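Local structure of nicotinate-nucleotide pyrophosphorylase (Francisella tularensis subsp. tularensis, 3TQV) at residues V67-Y81 against R92-A106. The protein probably catalyses the transfer of phosphoribose to quinolinate with loss of carbon dioxide, giving nicotinate mononucleotide for NAD(+) biosynthesis. Residues are numbered along the deposited sequence; the frame is centred on the assembly and turned at random.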
loop_
_atom_site.group_PDB
_atom_site.type_symbol
_atom_site.label_atom_id
_atom_site.label_comp_id
_atom_site.label_asym_id
_atom_site.label_seq_id
_atom_site.Cartn_x
_atom_site.Cartn_y
_atom_site.Cartn_z
ATOM N N VAL B 67 -15.280 10.971 0.417
ATOM C CA VAL B 67 -15.789 10.303 1.615
ATOM C C VAL B 67 -16.884 11.139 2.269
ATOM O O VAL B 67 -17.992 10.653 2.486
ATOM C CB VAL B 67 -14.676 10.025 2.649
ATOM C CG1 VAL B 67 -15.251 9.369 3.891
ATOM C CG2 VAL B 67 -13.578 9.163 2.051
ATOM N N ILE B 68 -16.584 12.395 2.592
ATOM C CA ILE B 68 -17.607 13.301 3.131
ATOM C C ILE B 68 -18.881 13.245 2.291
ATOM O O ILE B 68 -19.971 12.947 2.791
ATOM C CB ILE B 68 -17.124 14.772 3.162
ATOM C CG1 ILE B 68 -16.084 14.961 4.250
ATOM C CG2 ILE B 68 -18.283 15.725 3.410
ATOM C CD1 ILE B 68 -16.170 13.907 5.327
ATOM N N ASN B 69 -18.711 13.532 1.005
ATOM C CA ASN B 69 -19.791 13.584 0.035
ATOM C C ASN B 69 -20.687 12.356 0.049
ATOM O O ASN B 69 -21.919 12.470 -0.043
ATOM C CB ASN B 69 -19.199 13.751 -1.362
ATOM C CG ASN B 69 -20.253 14.016 -2.406
ATOM O OD1 ASN B 69 -20.328 13.328 -3.429
ATOM N ND2 ASN B 69 -21.087 15.015 -2.146
ATOM N N GLN B 70 -20.064 11.183 0.150
ATOM C CA GLN B 70 -20.799 9.924 0.142
ATOM C C GLN B 70 -21.487 9.604 1.471
ATOM O O GLN B 70 -22.531 8.958 1.491
ATOM C CB GLN B 70 -19.901 8.772 -0.302
ATOM C CG GLN B 70 -19.677 8.704 -1.808
ATOM C CD GLN B 70 -18.752 7.554 -2.225
ATOM O OE1 GLN B 70 -17.948 7.682 -3.162
ATOM N NE2 GLN B 70 -18.869 6.426 -1.532
ATOM N N LEU B 71 -20.918 10.060 2.579
ATOM C CA LEU B 71 -21.510 9.776 3.885
ATOM C C LEU B 71 -22.593 10.763 4.328
ATOM O O LEU B 71 -23.642 10.368 4.824
ATOM C CB LEU B 71 -20.432 9.710 4.960
ATOM C CG LEU B 71 -19.661 8.405 5.064
ATOM C CD1 LEU B 71 -18.797 8.409 6.318
ATOM C CD2 LEU B 71 -20.629 7.247 5.085
ATOM N N ASP B 72 -22.319 12.048 4.162
ATOM C CA ASP B 72 -23.160 13.082 4.716
ATOM C C ASP B 72 -22.747 14.413 4.079
ATOM O O ASP B 72 -21.817 15.068 4.541
ATOM C CB ASP B 72 -22.974 13.132 6.241
ATOM C CG ASP B 72 -23.927 14.111 6.920
ATOM O OD1 ASP B 72 -24.506 14.970 6.215
ATOM O OD2 ASP B 72 -24.104 14.025 8.154
ATOM N N LYS B 73 -23.431 14.808 3.011
ATOM C CA LYS B 73 -23.108 16.060 2.332
ATOM C C LYS B 73 -23.194 17.267 3.278
ATOM O O LYS B 73 -22.699 18.346 2.962
ATOM C CB LYS B 73 -24.019 16.268 1.115
ATOM C CG LYS B 73 -24.055 15.104 0.144
ATOM C CD LYS B 73 -24.539 15.547 -1.229
ATOM C CE LYS B 73 -24.790 14.359 -2.157
ATOM N NZ LYS B 73 -23.593 13.458 -2.312
ATOM N N ASN B 74 -23.819 17.070 4.438
ATOM C CA ASN B 74 -23.959 18.118 5.451
ATOM C C ASN B 74 -22.645 18.525 6.115
ATOM O O ASN B 74 -22.522 19.651 6.584
ATOM C CB ASN B 74 -24.960 17.704 6.543
ATOM C CG ASN B 74 -26.381 17.573 6.023
ATOM O OD1 ASN B 74 -26.868 18.425 5.272
ATOM N ND2 ASN B 74 -27.053 16.493 6.417
ATOM N N ILE B 75 -21.680 17.606 6.178
ATOM C CA ILE B 75 -20.371 17.930 6.746
ATOM C C ILE B 75 -19.668 18.981 5.899
ATOM O O ILE B 75 -19.447 18.770 4.711
ATOM C CB ILE B 75 -19.435 16.705 6.840
ATOM C CG1 ILE B 75 -20.065 15.586 7.679
ATOM C CG2 ILE B 75 -18.085 17.123 7.428
ATOM C CD1 ILE B 75 -19.302 14.249 7.607
ATOM N N GLN B 76 -19.310 20.105 6.512
ATOM C CA GLN B 76 -18.582 21.154 5.809
ATOM C C GLN B 76 -17.089 21.008 6.054
ATOM O O GLN B 76 -16.647 20.862 7.201
ATOM C CB GLN B 76 -19.025 22.532 6.289
ATOM C CG GLN B 76 -20.514 22.681 6.485
ATOM C CD GLN B 76 -20.850 23.679 7.574
ATOM O OE1 GLN B 76 -20.575 24.876 7.446
ATOM N NE2 GLN B 76 -21.438 23.190 8.664
ATOM N N ILE B 77 -16.310 21.067 4.976
ATOM C CA ILE B 77 -14.860 20.955 5.096
ATOM C C ILE B 77 -14.149 22.234 4.641
ATOM O O ILE B 77 -14.505 22.840 3.627
ATOM C CB ILE B 77 -14.325 19.725 4.319
ATOM C CG1 ILE B 77 -12.838 19.533 4.565
ATOM C CG2 ILE B 77 -14.600 19.861 2.831
ATOM C CD1 ILE B 77 -12.337 18.170 4.113
ATOM N N THR B 78 -13.153 22.652 5.411
ATOM C CA THR B 78 -12.280 23.724 4.974
ATOM C C THR B 78 -10.841 23.261 4.992
ATOM O O THR B 78 -10.332 22.807 6.013
ATOM C CB THR B 78 -12.402 24.958 5.854
ATOM O OG1 THR B 78 -13.781 25.292 5.990
ATOM C CG2 THR B 78 -11.647 26.129 5.225
ATOM N N TRP B 79 -10.196 23.392 3.842
ATOM C CA TRP B 79 -8.819 22.980 3.679
ATOM C C TRP B 79 -7.832 24.118 3.955
ATOM O O TRP B 79 -7.907 25.200 3.360
ATOM C CB TRP B 79 -8.628 22.423 2.271
ATOM C CG TRP B 79 -9.328 21.107 2.057
ATOM C CD1 TRP B 79 -10.570 20.906 1.519
ATOM C CD2 TRP B 79 -8.817 19.806 2.380
ATOM N NE1 TRP B 79 -10.860 19.565 1.485
ATOM C CE2 TRP B 79 -9.802 18.868 2.008
ATOM C CE3 TRP B 79 -7.621 19.346 2.944
ATOM C CZ2 TRP B 79 -9.628 17.495 2.187
ATOM C CZ3 TRP B 79 -7.452 17.982 3.118
ATOM C CH2 TRP B 79 -8.450 17.075 2.742
ATOM N N LEU B 80 -6.904 23.866 4.866
ATOM C CA LEU B 80 -5.873 24.845 5.189
ATOM C C LEU B 80 -4.632 24.633 4.335
ATOM O O LEU B 80 -3.811 25.522 4.193
ATOM C CB LEU B 80 -5.516 24.798 6.683
ATOM C CG LEU B 80 -6.530 25.450 7.627
ATOM C CD1 LEU B 80 -7.702 24.524 7.957
ATOM C CD2 LEU B 80 -5.825 25.850 8.901
ATOM N N TYR B 81 -4.497 23.429 3.798
ATOM C CA TYR B 81 -3.462 23.118 2.837
ATOM C C TYR B 81 -4.105 22.376 1.681
ATOM O O TYR B 81 -5.124 21.719 1.862
ATOM C CB TYR B 81 -2.388 22.244 3.474
ATOM C CG TYR B 81 -1.537 22.982 4.462
ATOM C CD1 TYR B 81 -0.330 23.553 4.074
ATOM C CD2 TYR B 81 -1.942 23.120 5.785
ATOM C CE1 TYR B 81 0.461 24.243 4.976
ATOM C CE2 TYR B 81 -1.162 23.811 6.702
ATOM C CZ TYR B 81 0.042 24.377 6.291
ATOM O OH TYR B 81 0.826 25.073 7.192
ATOM N N ARG B 92 -2.555 22.031 11.073
ATOM C CA ARG B 92 -3.899 21.570 10.776
ATOM C C ARG B 92 -4.089 21.579 9.268
ATOM O O ARG B 92 -3.905 22.618 8.630
ATOM C CB ARG B 92 -4.940 22.490 11.415
ATOM C CG ARG B 92 -4.974 22.530 12.932
ATOM C CD ARG B 92 -6.212 23.299 13.380
ATOM N NE ARG B 92 -6.296 23.486 14.828
ATOM C CZ ARG B 92 -7.351 24.014 15.445
ATOM N NH1 ARG B 92 -8.404 24.393 14.736
ATOM N NH2 ARG B 92 -7.361 24.154 16.761
ATOM N N ILE B 93 -4.465 20.442 8.687
ATOM C CA ILE B 93 -4.661 20.400 7.242
ATOM C C ILE B 93 -6.088 20.744 6.815
ATOM O O ILE B 93 -6.300 21.382 5.777
ATOM C CB ILE B 93 -4.187 19.072 6.618
ATOM C CG1 ILE B 93 -4.785 17.879 7.358
ATOM C CG2 ILE B 93 -2.669 18.984 6.674
ATOM C CD1 ILE B 93 -4.062 16.584 7.089
ATOM N N PHE B 94 -7.069 20.349 7.614
ATOM C CA PHE B 94 -8.435 20.726 7.290
ATOM C C PHE B 94 -9.266 20.816 8.541
ATOM O O PHE B 94 -8.852 20.352 9.590
ATOM C CB PHE B 94 -9.068 19.766 6.269
ATOM C CG PHE B 94 -9.285 18.362 6.791
ATOM C CD1 PHE B 94 -10.446 18.038 7.492
ATOM C CD2 PHE B 94 -8.339 17.376 6.573
ATOM C CE1 PHE B 94 -10.654 16.753 7.979
ATOM C CE2 PHE B 94 -8.529 16.096 7.052
ATOM C CZ PHE B 94 -9.689 15.773 7.761
ATOM N N GLU B 95 -10.429 21.445 8.432
ATOM C CA GLU B 95 -11.346 21.555 9.557
ATOM C C GLU B 95 -12.711 21.050 9.162
ATOM O O GLU B 95 -13.125 21.143 8.001
ATOM C CB GLU B 95 -11.435 22.990 10.061
ATOM C CG GLU B 95 -10.206 23.421 10.836
ATOM C CD GLU B 95 -10.165 24.916 11.093
ATOM O OE1 GLU B 95 -10.857 25.665 10.367
ATOM O OE2 GLU B 95 -9.437 25.335 12.025
ATOM N N LEU B 96 -13.400 20.480 10.137
ATOM C CA LEU B 96 -14.706 19.910 9.887
ATOM C C LEU B 96 -15.728 20.583 10.786
ATOM O O LEU B 96 -15.438 20.948 11.931
ATOM C CB LEU B 96 -14.702 18.390 10.120
ATOM C CG LEU B 96 -13.861 17.430 9.254
ATOM C CD1 LEU B 96 -14.048 15.998 9.734
ATOM C CD2 LEU B 96 -14.192 17.508 7.763
ATOM N N LYS B 97 -16.917 20.768 10.233
ATOM C CA LYS B 97 -18.074 21.155 11.009
ATOM C C LYS B 97 -19.222 20.253 10.567
ATOM O O LYS B 97 -19.536 20.162 9.368
ATOM C CB LYS B 97 -18.391 22.629 10.779
ATOM C CG LYS B 97 -19.764 23.069 11.237
ATOM C CD LYS B 97 -19.714 23.810 12.563
ATOM C CE LYS B 97 -20.887 24.792 12.698
ATOM N NZ LYS B 97 -20.613 26.114 12.041
ATOM N N GLY B 98 -19.825 19.541 11.513
ATOM C CA GLY B 98 -20.946 18.705 11.147
ATOM C C GLY B 98 -21.390 17.751 12.213
ATOM O O GLY B 98 -21.113 17.964 13.385
ATOM N N ASN B 99 -22.083 16.695 11.795
ATOM C CA ASN B 99 -22.650 15.712 12.712
ATOM C C ASN B 99 -21.604 14.789 13.336
ATOM O O ASN B 99 -20.766 14.235 12.640
ATOM C CB ASN B 99 -23.720 14.889 11.991
ATOM C CG ASN B 99 -24.328 13.825 12.878
ATOM O OD1 ASN B 99 -23.811 12.709 12.979
ATOM N ND2 ASN B 99 -25.431 14.169 13.539
ATOM N N VAL B 100 -21.676 14.621 14.653
ATOM C CA VAL B 100 -20.735 13.793 15.410
ATOM C C VAL B 100 -20.601 12.366 14.858
ATOM O O VAL B 100 -19.498 11.842 14.704
ATOM C CB VAL B 100 -21.181 13.671 16.874
ATOM C CG1 VAL B 100 -20.008 13.328 17.746
ATOM C CG2 VAL B 100 -21.818 14.948 17.342
ATOM N N ARG B 101 -21.742 11.747 14.569
ATOM C CA ARG B 101 -21.785 10.349 14.184
ATOM C C ARG B 101 -21.184 10.171 12.810
ATOM O O ARG B 101 -20.352 9.302 12.590
ATOM C CB ARG B 101 -23.231 9.841 14.220
ATOM C CG ARG B 101 -23.916 10.106 15.545
ATOM C CD ARG B 101 -25.232 9.374 15.643
ATOM N NE ARG B 101 -25.814 9.442 16.983
ATOM C CZ ARG B 101 -27.032 9.007 17.277
ATOM N NH1 ARG B 101 -27.779 8.476 16.328
ATOM N NH2 ARG B 101 -27.503 9.099 18.505
ATOM N N SER B 102 -21.620 11.011 11.884
ATOM C CA SER B 102 -21.076 11.026 10.532
ATOM C C SER B 102 -19.559 11.199 10.611
ATOM O O SER B 102 -18.802 10.408 10.056
ATOM C CB SER B 102 -21.697 12.178 9.739
ATOM O OG SER B 102 -23.110 12.147 9.790
ATOM N N ILE B 103 -19.127 12.227 11.337
ATOM C CA ILE B 103 -17.713 12.536 11.468
ATOM C C ILE B 103 -16.913 11.365 12.044
ATOM O O ILE B 103 -15.840 11.022 11.526
ATOM C CB ILE B 103 -17.497 13.784 12.339
ATOM C CG1 ILE B 103 -17.942 15.042 11.594
ATOM C CG2 ILE B 103 -16.033 13.924 12.716
ATOM C CD1 ILE B 103 -17.976 16.288 12.459
ATOM N N LEU B 104 -17.430 10.763 13.114
ATOM C CA LEU B 104 -16.731 9.668 13.765
ATOM C C LEU B 104 -16.636 8.473 12.832
ATOM O O LEU B 104 -15.759 7.614 12.981
ATOM C CB LEU B 104 -17.427 9.249 15.068
ATOM C CG LEU B 104 -17.323 10.210 16.255
ATOM C CD1 LEU B 104 -18.052 9.656 17.480
ATOM C CD2 LEU B 104 -15.866 10.560 16.566
ATOM N N THR B 105 -17.552 8.425 11.876
ATOM C CA THR B 105 -17.608 7.327 10.929
ATOM C C THR B 105 -16.722 7.618 9.727
ATOM O O THR B 105 -15.985 6.745 9.266
ATOM C CB THR B 105 -19.052 7.047 10.494
ATOM O OG1 THR B 105 -19.800 6.597 11.637
ATOM C CG2 THR B 105 -19.086 5.984 9.406
ATOM N N ALA B 106 -16.790 8.850 9.234
ATOM C CA ALA B 106 -15.944 9.272 8.121
ATOM C C ALA B 106 -14.454 9.098 8.445
ATOM O O ALA B 106 -13.628 8.804 7.563
ATOM C CB ALA B 106 -16.236 10.717 7.761
HETATM O O HOH W 1 -23.069 16.655 9.154
#
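Arg92 O lies in the plane of the Tyr81 ring, at its edge, where strand 92-97 begins its antiparallel pairing with strand 76-79, an edge strand, within this chain, of the four-stranded antiparallel sheet in the N-terminal domain of this quinolinate phosphoribosyltransferase. The N-to-C directions of the short strand segments 76-79 and 92-97 differ by 161°. Ile93 O accepts from Leu80 N at 2.7 Å, with the donor above the carbonyl plane. At the non-hydrogen-bonded pair Phe94-Trp79, Phe94 CB sits over one face of the indole, 4.0 Å from the centroid of the Trp79 six-membered ring, a CH-pi contact. Phe94 CG stands between its own backbone N and carbonyl carbon (chi1 67°), on the helix-facing side of the sheet, where Ile77 CD1 approaches Phe94 CD1 to 3.9 Å. Glu95 and Thr78 exchange two backbone hydrogen bonds, as do Lys97 and Gln76; between these pairs, Leu96 CD2 packs against Ile75 CG2 and Ile77 CG1. After the corner at Gly98, Asn99 N-caps helix 100-130: its OD1 accepts from Ser102 N at 3.0 Å, and weakly from Arg101 N. A water accepts from Asn99 N and donates weakly to Asp72 OD2. In that helix's first turn, Ser102 OG donates to the anti lone pair of Asp72 OD2 at 2.7 Å, Asp72 being the first residue to leave helical conformation after helix 61-71. Farther along, Ala106 CB joins the two helices, meeting Ile68 CD1 at 4.0 Å and Leu71 CD1 at 3.7 Å.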